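Local coordinates for protein oxalate oxidase 1 (Hordeum vulgare, PDB 2ET1) that oxidises oxalate with molecular oxygen to carbon dioxide and hydrogen peroxide at a manganese centre, as a secreted hexameric germin of the plant cell wall, at residues S40-A45 / V72-V77; T84-I89 / I160-L165; H88-A93 / L135-F140. All coordinates share one frame; numbering follows the deposited sequence.

Contact 1 (40-45 with 72-77) closes first along the chain; contacts 2 and 3 then both start from strand 84-89 and share H88 and I89. That strand lies in one five-stranded antiparallel sheet of the cupin barrel, between 161-162, its partner in contact 2, and 137-141, its partner in contact 3. The centres of contacts 2 and 3 are therefore only about 7 Å apart. Strand 73-79 of contact 1 belongs to the other five-stranded sheet, and the centre of contact 1 lies about 19 Å from that of contact 2 and about 18 Å from that of contact 3. All three nevertheless touch the bound glyoxylate, contact 1 through its strand, so both sheets contribute to the site.

Contact 1: residues S40-A45 / V72-V77; sequences SKLTKA and VSMNRV. With GLV (glyoxylic acid), chain C.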
loop_
_atom_site.group_PDB
_atom_site.type_symbol
_atom_site.label_atom_id
_atom_site.label_comp_id
_atom_site.label_asym_id
_atom_site.label_seq_id
_atom_site.Cartn_x
_atom_site.Cartn_y
_atom_site.Cartn_z
ATOM N N SER A 40 13.528 -25.574 9.597
ATOM C CA SER A 40 13.023 -26.944 9.764
ATOM C C SER A 40 11.972 -27.054 10.875
ATOM O O SER A 40 11.597 -28.168 11.265
ATOM C CB SER A 40 14.187 -27.914 10.036
ATOM O OG SER A 40 14.744 -27.662 11.308
ATOM N N LYS A 41 11.480 -25.920 11.372
ATOM C CA LYS A 41 10.614 -25.931 12.570
ATOM C C LYS A 41 9.240 -26.590 12.386
ATOM O O LYS A 41 8.615 -26.998 13.379
ATOM C CB LYS A 41 10.484 -24.530 13.181
ATOM C CG LYS A 41 11.758 -24.053 13.892
ATOM C CD LYS A 41 11.596 -22.636 14.443
ATOM C CE LYS A 41 12.808 -22.212 15.262
ATOM N NZ LYS A 41 12.645 -20.838 15.848
ATOM N N LEU A 42 8.776 -26.726 11.143
ATOM C CA LEU A 42 7.463 -27.353 10.888
ATOM C C LEU A 42 7.556 -28.836 10.534
ATOM O O LEU A 42 6.554 -29.452 10.132
ATOM C CB LEU A 42 6.688 -26.580 9.804
ATOM C CG LEU A 42 6.449 -25.087 10.096
ATOM C CD1 LEU A 42 5.521 -24.471 9.066
ATOM C CD2 LEU A 42 5.907 -24.823 11.501
ATOM N N THR A 43 8.755 -29.412 10.678
ATOM C CA THR A 43 8.965 -30.826 10.332
ATOM C C THR A 43 8.263 -31.795 11.272
ATOM O O THR A 43 7.945 -32.915 10.863
ATOM C CB THR A 43 10.463 -31.246 10.269
ATOM O OG1 THR A 43 11.111 -31.002 11.529
ATOM C CG2 THR A 43 11.189 -30.534 9.169
ATOM N N LYS A 44 8.034 -31.370 12.514
ATOM C CA LYS A 44 7.487 -32.251 13.558
ATOM C C LYS A 44 6.088 -31.853 14.020
ATOM O O LYS A 44 5.759 -30.660 14.102
ATOM C CB LYS A 44 8.421 -32.292 14.770
ATOM C CG LYS A 44 9.874 -32.620 14.434
ATOM C CD LYS A 44 10.741 -32.639 15.677
ATOM C CE LYS A 44 12.188 -32.958 15.316
ATOM N NZ LYS A 44 13.087 -33.020 16.506
ATOM N N ALA A 45 5.286 -32.866 14.342
ATOM C CA ALA A 45 3.921 -32.662 14.830
ATOM C C ALA A 45 3.914 -32.029 16.220
ATOM O O ALA A 45 4.737 -32.366 17.081
ATOM C CB ALA A 45 3.147 -33.988 14.831
ATOM N N VAL A 72 5.281 -12.325 4.341
ATOM C CA VAL A 72 4.774 -13.713 4.437
ATOM C C VAL A 72 5.145 -14.417 5.758
ATOM O O VAL A 72 6.092 -14.015 6.458
ATOM C CB VAL A 72 5.276 -14.605 3.267
ATOM C CG1 VAL A 72 4.680 -14.147 1.901
ATOM C CG2 VAL A 72 6.824 -14.644 3.232
ATOM N N SER A 73 4.365 -15.449 6.089
ATOM C CA SER A 73 4.673 -16.381 7.201
ATOM C C SER A 73 3.843 -17.661 7.028
ATOM O O SER A 73 2.981 -17.725 6.147
ATOM C CB SER A 73 4.392 -15.739 8.572
ATOM O OG SER A 73 3.005 -15.509 8.779
ATOM N N MET A 74 4.117 -18.672 7.859
ATOM C CA MET A 74 3.431 -19.986 7.780
ATOM C C MET A 74 3.235 -20.568 9.173
ATOM O O MET A 74 4.109 -20.407 10.021
ATOM C CB MET A 74 4.317 -20.988 7.037
ATOM C CG MET A 74 4.115 -21.176 5.580
ATOM S SD MET A 74 5.271 -22.483 5.064
ATOM C CE MET A 74 4.604 -23.909 5.800
ATOM N N ASN A 75 2.138 -21.299 9.392
ATOM C CA ASN A 75 1.970 -22.113 10.619
ATOM C C ASN A 75 1.598 -23.552 10.246
ATOM O O ASN A 75 1.074 -23.792 9.159
ATOM C CB ASN A 75 0.833 -21.588 11.513
ATOM C CG ASN A 75 1.049 -20.166 12.035
ATOM O OD1 ASN A 75 0.077 -19.515 12.446
ATOM N ND2 ASN A 75 2.283 -19.690 12.043
ATOM N N ARG A 76 1.867 -24.493 11.153
ATOM C CA ARG A 76 1.361 -25.873 11.063
ATOM C C ARG A 76 0.321 -26.064 12.173
ATOM O O ARG A 76 0.493 -25.534 13.276
ATOM C CB ARG A 76 2.523 -26.868 11.218
ATOM C CG ARG A 76 2.088 -28.325 11.369
ATOM C CD ARG A 76 3.292 -29.279 11.488
ATOM N NE ARG A 76 2.812 -30.640 11.724
ATOM C CZ ARG A 76 3.386 -31.749 11.256
ATOM N NH1 ARG A 76 4.492 -31.689 10.522
ATOM N NH2 ARG A 76 2.842 -32.927 11.532
ATOM N N VAL A 77 -0.758 -26.808 11.902
ATOM C CA VAL A 77 -1.745 -27.123 12.962
ATOM C C VAL A 77 -2.038 -28.615 12.955
ATOM O O VAL A 77 -2.363 -29.172 11.903
ATOM C CB VAL A 77 -3.071 -26.310 12.823
ATOM C CG1 VAL A 77 -3.968 -26.500 14.056
ATOM C CG2 VAL A 77 -2.759 -24.821 12.611
HETATM C C1 GLV C . -2.884 -21.169 12.707
HETATM O O1 GLV C . -2.399 -19.860 13.017
HETATM C C2 GLV C . -4.225 -21.051 12.052
HETATM O O2 GLV C . -4.927 -22.085 11.887
HETATM O O3 GLV C . -4.574 -19.918 11.669
#
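R76 meets L42 through both its chain and its tip. The guanidinium NH1 donates to L42 O at 3.1 Å, with an N-H...O angle of 154° and the oxygen at the edge of the guanidinium group, near its plane. One face of the same group lies under the backbone of the loop, with K44 O and A45 CA over it near the rim, and A45 CB reaches NH2 at 3.5 Å. With CG anti to the backbone N (chi1 170°) and the chain extended as far as NE, the arginine stretches alongside the loop; L42 runs past it in the opposite direction, CD2 4.0 Å from R76 CB. The other branch of the leucine, CD1, is pressed against M74 CE at 3.4 Å, tight for two methyl groups. M74 and R76 leave the face of strand 73-79 turned to the loop, in a sheet of the cupin barrel, while N75 and V77 point to the interior, where V77 CG2 lies 3.6 Å from O2 of the bound glyoxylate. N75 is an oxalate-binding residue, and its side chain also borders the ligand. In the loop, a type I turn from S40 to T43 presents L42 to the strand, and S40 O accepts from both T43 N and T43 OG1. Farther out, D78 forms a salt bridge with R76 NE, Y148 makes a cation-pi contact with R76, and M98 of a neighbouring subunit packs on both L42 and M74.

Contact 2: residues T84-I89 / I160-L165; sequences TNPPHI and IVFVPL. With MN (manganese (II) ion), chain B; GLV (glyoxylic acid), chain C.
H88 carries its CG between the backbone N and the carbonyl carbon (chi1 66°), which swings the imidazole inward to the manganese and leaves CB beside the F162 ring, 4.0 Å from CD2. F162 has its CG anti to its own carbonyl carbon, beside the backbone N, and its ring reaches back along 84-89: P86 CG also comes to CD2, and N85 OD1 approaches CE2 at the ring edge at 3.7 Å. The I160 CG2 methyl sits over the centre of one face of that ring. The H88 and F162 rings are oblique to each other, planes 47° apart.

The backbones join as antiparallel strands of a cupin barrel sheet, in which 161-162 is the outermost strand within the chain. I89 and V161 form a hydrogen-bonded pair, V161 N giving the straighter bond to I89 O (174°), and H88 with F162 is the non-hydrogen-bonded pair next to it. At the corner, P87 O accepts from the N of V163, the first residue of helix 163-169, at 2.9 Å, in the carbonyl plane. P164 CG meanwhile packs on P86 CB.

On the inner side H88 NE2 binds manganese at 2.4 Å, while ND1 donates to P86 O at 2.9 Å, nearly in the ring plane; metal and carbonyl together fix the ring's rotation. N85 ND2 makes a weak bond to glyoxylate O2 and a hydrogen bond to Q139 OE1. I89, whose side chain leaves the face opposite to H88, and V163 each meet their counterpart in a neighbouring subunit.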
loop_
_atom_site.group_PDB
_atom_site.type_symbol
_atom_site.label_atom_id
_atom_site.label_comp_id
_atom_site.label_asym_id
_atom_site.label_seq_id
_atom_site.Cartn_x
_atom_site.Cartn_y
_atom_site.Cartn_z
ATOM N N THR A 84 -10.527 -29.347 17.884
ATOM C CA THR A 84 -10.912 -28.133 17.160
ATOM C C THR A 84 -9.795 -27.094 17.221
ATOM O O THR A 84 -9.073 -27.010 18.213
ATOM C CB THR A 84 -12.245 -27.510 17.695
ATOM O OG1 THR A 84 -12.665 -26.428 16.850
ATOM C CG2 THR A 84 -12.094 -26.977 19.115
ATOM N N ASN A 85 -9.633 -26.348 16.132
ATOM C CA ASN A 85 -8.983 -25.044 16.160
ATOM C C ASN A 85 -10.156 -24.053 16.193
ATOM O O ASN A 85 -10.843 -23.868 15.180
ATOM C CB ASN A 85 -8.102 -24.871 14.914
ATOM C CG ASN A 85 -7.123 -23.705 15.019
ATOM O OD1 ASN A 85 -6.794 -23.241 16.116
ATOM N ND2 ASN A 85 -6.633 -23.240 13.865
ATOM N N PRO A 86 -10.443 -23.473 17.381
ATOM C CA PRO A 86 -11.726 -22.793 17.618
ATOM C C PRO A 86 -11.910 -21.495 16.827
ATOM O O PRO A 86 -10.934 -20.925 16.348
ATOM C CB PRO A 86 -11.693 -22.497 19.131
ATOM C CG PRO A 86 -10.248 -22.406 19.470
ATOM C CD PRO A 86 -9.568 -23.428 18.574
ATOM N N PRO A 87 -13.168 -21.030 16.684
ATOM C CA PRO A 87 -13.453 -19.753 16.009
ATOM C C PRO A 87 -12.440 -18.659 16.358
ATOM O O PRO A 87 -12.319 -18.267 17.534
ATOM C CB PRO A 87 -14.834 -19.399 16.538
ATOM C CG PRO A 87 -15.498 -20.752 16.654
ATOM C CD PRO A 87 -14.410 -21.677 17.157
ATOM N N HIS A 88 -11.703 -18.196 15.345
ATOM C CA HIS A 88 -10.649 -17.193 15.530
ATOM C C HIS A 88 -10.578 -16.233 14.340
ATOM O O HIS A 88 -11.206 -16.482 13.305
ATOM C CB HIS A 88 -9.273 -17.863 15.810
ATOM C CG HIS A 88 -8.705 -18.663 14.665
ATOM N ND1 HIS A 88 -9.144 -19.935 14.348
ATOM C CD2 HIS A 88 -7.705 -18.384 13.790
ATOM C CE1 HIS A 88 -8.454 -20.389 13.312
ATOM N NE2 HIS A 88 -7.564 -19.477 12.967
ATOM N N ILE A 89 -9.784 -15.164 14.493
ATOM C CA ILE A 89 -9.608 -14.075 13.508
ATOM C C ILE A 89 -8.125 -13.700 13.408
ATOM O O ILE A 89 -7.408 -13.729 14.411
ATOM C CB ILE A 89 -10.435 -12.840 13.937
ATOM C CG1 ILE A 89 -11.923 -13.170 13.758
ATOM C CG2 ILE A 89 -10.018 -11.569 13.161
ATOM C CD1 ILE A 89 -12.883 -12.130 14.172
ATOM N N ILE A 160 -3.290 -13.535 16.182
ATOM C CA ILE A 160 -4.393 -14.492 16.377
ATOM C C ILE A 160 -5.316 -14.002 17.492
ATOM O O ILE A 160 -4.881 -13.838 18.633
ATOM C CB ILE A 160 -3.894 -15.931 16.706
ATOM C CG1 ILE A 160 -2.849 -16.429 15.697
ATOM C CG2 ILE A 160 -5.103 -16.895 16.751
ATOM C CD1 ILE A 160 -2.145 -17.722 16.131
ATOM N N VAL A 161 -6.586 -13.771 17.148
ATOM C CA VAL A 161 -7.641 -13.457 18.120
ATOM C C VAL A 161 -8.489 -14.732 18.289
ATOM O O VAL A 161 -9.321 -15.040 17.437
ATOM C CB VAL A 161 -8.497 -12.250 17.609
ATOM C CG1 VAL A 161 -9.715 -12.000 18.492
ATOM C CG2 VAL A 161 -7.659 -10.993 17.531
ATOM N N PHE A 162 -8.216 -15.506 19.341
ATOM C CA PHE A 162 -9.024 -16.701 19.638
ATOM C C PHE A 162 -10.316 -16.228 20.304
ATOM O O PHE A 162 -10.277 -15.630 21.384
ATOM C CB PHE A 162 -8.280 -17.663 20.578
ATOM C CG PHE A 162 -7.210 -18.491 19.903
ATOM C CD1 PHE A 162 -5.864 -18.294 20.214
ATOM C CD2 PHE A 162 -7.547 -19.485 18.978
ATOM C CE1 PHE A 162 -4.860 -19.076 19.623
ATOM C CE2 PHE A 162 -6.545 -20.270 18.360
ATOM C CZ PHE A 162 -5.204 -20.067 18.693
ATOM N N VAL A 163 -11.462 -16.505 19.687
ATOM C CA VAL A 163 -12.716 -15.897 20.171
ATOM C C VAL A 163 -13.158 -16.362 21.587
ATOM O O VAL A 163 -13.429 -15.512 22.444
ATOM C CB VAL A 163 -13.856 -15.946 19.115
ATOM C CG1 VAL A 163 -15.142 -15.436 19.723
ATOM C CG2 VAL A 163 -13.483 -15.091 17.904
ATOM N N PRO A 164 -13.226 -17.687 21.844
ATOM C CA PRO A 164 -13.630 -18.113 23.207
ATOM C C PRO A 164 -12.676 -17.633 24.309
ATOM O O PRO A 164 -13.126 -17.081 25.322
ATOM C CB PRO A 164 -13.650 -19.653 23.110
ATOM C CG PRO A 164 -13.835 -19.932 21.625
ATOM C CD PRO A 164 -13.003 -18.857 20.963
ATOM N N LEU A 165 -11.369 -17.802 24.098
ATOM C CA LEU A 165 -10.387 -17.401 25.109
ATOM C C LEU A 165 -10.391 -15.887 25.353
ATOM O O LEU A 165 -10.251 -15.434 26.488
ATOM C CB LEU A 165 -8.990 -17.912 24.735
ATOM C CG LEU A 165 -7.818 -17.496 25.623
ATOM C CD1 LEU A 165 -7.991 -18.004 27.054
ATOM C CD2 LEU A 165 -6.503 -18.003 25.035
HETATM MN MN MN B . -6.551 -19.220 10.838
HETATM C C1 GLV C . -2.884 -21.169 12.707
HETATM O O1 GLV C . -2.399 -19.860 13.017
HETATM C C2 GLV C . -4.225 -21.051 12.052
HETATM O O2 GLV C . -4.927 -22.085 11.887
HETATM O O3 GLV C . -4.574 -19.918 11.669
HETATM O O HOH W 1 -6.895 -21.384 10.270
#

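Contact 3: residues H88-A93 / L135-F140; sequences HIHPRA and LMHFQF. With MN (manganese (II) ion), chain B; GLV (glyoxylic acid), chain C.
H88 and H137 pair through their backbones: H88 N donates to H137 O at 2.9 Å and H137 N returns a bond to H88 O, both in the carbonyl plane. M136 CA adds a CA-H...O contact to H88 O. Apolar packing is slight, I89 CG1 lying beside M136 CB at 4.1 Å.

The imidazoles converge on the manganese. H90 NE2 binds at 2.2 Å and H137 NE2 at 2.3 Å, beside H88 NE2. H88 ND1 stands over one face of the H137 ring near its rim, the two ring planes oblique, whereas H90 CD2 comes to that ring's edge, 3.4 Å from H137 CE1. E95, glyoxylate O3 and a water complete six ligands.

Hydrogen bonds set the rings from behind: H137 ND1 donates to L135 O at 3.0 Å, and H90 ND1 is bonded to G159 O. A second water joins H90 N to L135 O. Q139, bent at chi2 (89°), offers NE2 to the metal-bound water at 2.9 Å, while N85 holds its OE1.

Three histidines and one glutamate are the usual cupin manganese set; the single carboxylate that the protein supplies probably leaves the metal with net positive charge, suited to binding an anion such as oxalate.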
loop_
_atom_site.group_PDB
_atom_site.type_symbol
_atom_site.label_atom_id
_atom_site.label_comp_id
_atom_site.label_asym_id
_atom_site.label_seq_id
_atom_site.Cartn_x
_atom_site.Cartn_y
_atom_site.Cartn_z
ATOM N N HIS A 88 -11.703 -18.196 15.345
ATOM C CA HIS A 88 -10.649 -17.193 15.530
ATOM C C HIS A 88 -10.578 -16.233 14.340
ATOM O O HIS A 88 -11.206 -16.482 13.305
ATOM C CB HIS A 88 -9.273 -17.863 15.810
ATOM C CG HIS A 88 -8.705 -18.663 14.665
ATOM N ND1 HIS A 88 -9.144 -19.935 14.348
ATOM C CD2 HIS A 88 -7.705 -18.384 13.790
ATOM C CE1 HIS A 88 -8.454 -20.389 13.312
ATOM N NE2 HIS A 88 -7.564 -19.477 12.967
ATOM N N ILE A 89 -9.784 -15.164 14.493
ATOM C CA ILE A 89 -9.608 -14.075 13.508
ATOM C C ILE A 89 -8.125 -13.700 13.408
ATOM O O ILE A 89 -7.408 -13.729 14.411
ATOM C CB ILE A 89 -10.435 -12.840 13.937
ATOM C CG1 ILE A 89 -11.923 -13.170 13.758
ATOM C CG2 ILE A 89 -10.018 -11.569 13.161
ATOM C CD1 ILE A 89 -12.883 -12.130 14.172
ATOM N N HIS A 90 -7.672 -13.377 12.193
ATOM C CA HIS A 90 -6.338 -12.783 11.985
ATOM C C HIS A 90 -6.523 -11.312 11.637
ATOM O O HIS A 90 -7.040 -10.987 10.559
ATOM C CB HIS A 90 -5.586 -13.533 10.866
ATOM C CG HIS A 90 -5.482 -15.003 11.122
ATOM N ND1 HIS A 90 -4.719 -15.517 12.153
ATOM C CD2 HIS A 90 -6.091 -16.063 10.534
ATOM C CE1 HIS A 90 -4.862 -16.836 12.186
ATOM N NE2 HIS A 90 -5.688 -17.193 11.215
ATOM N N PRO A 91 -6.148 -10.399 12.562
ATOM C CA PRO A 91 -6.392 -8.972 12.340
ATOM C C PRO A 91 -5.670 -8.345 11.143
ATOM O O PRO A 91 -6.136 -7.314 10.629
ATOM C CB PRO A 91 -5.925 -8.312 13.652
ATOM C CG PRO A 91 -5.074 -9.323 14.342
ATOM C CD PRO A 91 -5.549 -10.674 13.884
ATOM N N ARG A 92 -4.561 -8.956 10.699
ATOM C CA ARG A 92 -3.658 -8.302 9.742
ATOM C C ARG A 92 -3.287 -9.156 8.508
ATOM O O ARG A 92 -2.288 -8.861 7.828
ATOM C CB ARG A 92 -2.391 -7.765 10.460
ATOM C CG ARG A 92 -2.701 -6.704 11.530
ATOM C CD ARG A 92 -1.441 -6.217 12.223
ATOM N NE ARG A 92 -0.768 -7.293 12.940
ATOM C CZ ARG A 92 -1.006 -7.649 14.200
ATOM N NH1 ARG A 92 -1.926 -7.027 14.939
ATOM N NH2 ARG A 92 -0.315 -8.646 14.730
ATOM N N ALA A 93 -4.086 -10.185 8.185
ATOM C CA ALA A 93 -3.757 -11.022 7.008
ATOM C C ALA A 93 -4.900 -11.878 6.482
ATOM O O ALA A 93 -5.783 -12.300 7.252
ATOM C CB ALA A 93 -2.568 -11.937 7.333
ATOM N N LEU A 135 -11.803 -12.219 8.873
ATOM C CA LEU A 135 -13.068 -12.937 9.083
ATOM C C LEU A 135 -12.932 -14.098 10.079
ATOM O O LEU A 135 -11.887 -14.754 10.156
ATOM C CB LEU A 135 -13.648 -13.442 7.743
ATOM C CG LEU A 135 -13.996 -12.380 6.685
ATOM C CD1 LEU A 135 -14.681 -13.012 5.480
ATOM C CD2 LEU A 135 -14.873 -11.257 7.247
ATOM N N MET A 136 -13.993 -14.323 10.859
ATOM C CA MET A 136 -14.024 -15.449 11.810
ATOM C C MET A 136 -14.062 -16.809 11.066
ATOM O O MET A 136 -14.742 -16.947 10.039
ATOM C CB MET A 136 -15.238 -15.338 12.754
ATOM C CG MET A 136 -15.121 -16.223 14.012
ATOM S SD MET A 136 -16.566 -16.154 15.111
ATOM C CE MET A 136 -16.683 -14.390 15.445
ATOM N N HIS A 137 -13.301 -17.790 11.565
ATOM C CA HIS A 137 -13.220 -19.129 10.930
ATOM C C HIS A 137 -12.775 -20.191 11.945
ATOM O O HIS A 137 -12.276 -19.851 13.024
ATOM C CB HIS A 137 -12.275 -19.090 9.706
ATOM C CG HIS A 137 -10.866 -18.680 10.033
ATOM N ND1 HIS A 137 -10.536 -17.399 10.428
ATOM C CD2 HIS A 137 -9.698 -19.371 9.988
ATOM C CE1 HIS A 137 -9.233 -17.321 10.626
ATOM N NE2 HIS A 137 -8.696 -18.498 10.360
ATOM N N PHE A 138 -12.970 -21.463 11.606
ATOM C CA PHE A 138 -12.631 -22.576 12.513
ATOM C C PHE A 138 -12.337 -23.864 11.721
ATOM O O PHE A 138 -12.664 -23.963 10.526
ATOM C CB PHE A 138 -13.785 -22.847 13.508
ATOM C CG PHE A 138 -15.072 -23.309 12.850
ATOM C CD1 PHE A 138 -15.282 -24.665 12.566
ATOM C CD2 PHE A 138 -16.070 -22.382 12.525
ATOM C CE1 PHE A 138 -16.477 -25.101 11.947
ATOM C CE2 PHE A 138 -17.270 -22.807 11.906
ATOM C CZ PHE A 138 -17.454 -24.166 11.609
ATOM N N GLN A 139 -11.721 -24.839 12.393
ATOM C CA GLN A 139 -11.557 -26.204 11.846
ATOM C C GLN A 139 -11.902 -27.237 12.919
ATOM O O GLN A 139 -11.703 -26.993 14.114
ATOM C CB GLN A 139 -10.132 -26.467 11.312
ATOM C CG GLN A 139 -9.699 -25.557 10.158
ATOM C CD GLN A 139 -9.041 -24.269 10.630
ATOM O OE1 GLN A 139 -8.526 -24.190 11.754
ATOM N NE2 GLN A 139 -9.014 -23.268 9.758
ATOM N N PHE A 140 -12.433 -28.380 12.490
ATOM C CA PHE A 140 -12.881 -29.434 13.414
ATOM C C PHE A 140 -12.555 -30.798 12.790
ATOM O O PHE A 140 -12.943 -31.064 11.640
ATOM C CB PHE A 140 -14.393 -29.266 13.652
ATOM C CG PHE A 140 -14.998 -30.252 14.638
ATOM C CD1 PHE A 140 -14.833 -30.090 16.009
ATOM C CD2 PHE A 140 -15.790 -31.295 14.186
ATOM C CE1 PHE A 140 -15.411 -30.981 16.917
ATOM C CE2 PHE A 140 -16.376 -32.204 15.096
ATOM C CZ PHE A 140 -16.182 -32.039 16.455
HETATM MN MN MN B . -6.551 -19.220 10.838
HETATM C C1 GLV C . -2.884 -21.169 12.707
HETATM O O1 GLV C . -2.399 -19.860 13.017
HETATM C C2 GLV C . -4.225 -21.051 12.052
HETATM O O2 GLV C . -4.927 -22.085 11.887
HETATM O O3 GLV C . -4.574 -19.918 11.669
HETATM O O HOH W 2 -9.182 -14.001 9.832
HETATM O O HOH W 1 -6.895 -21.384 10.270
#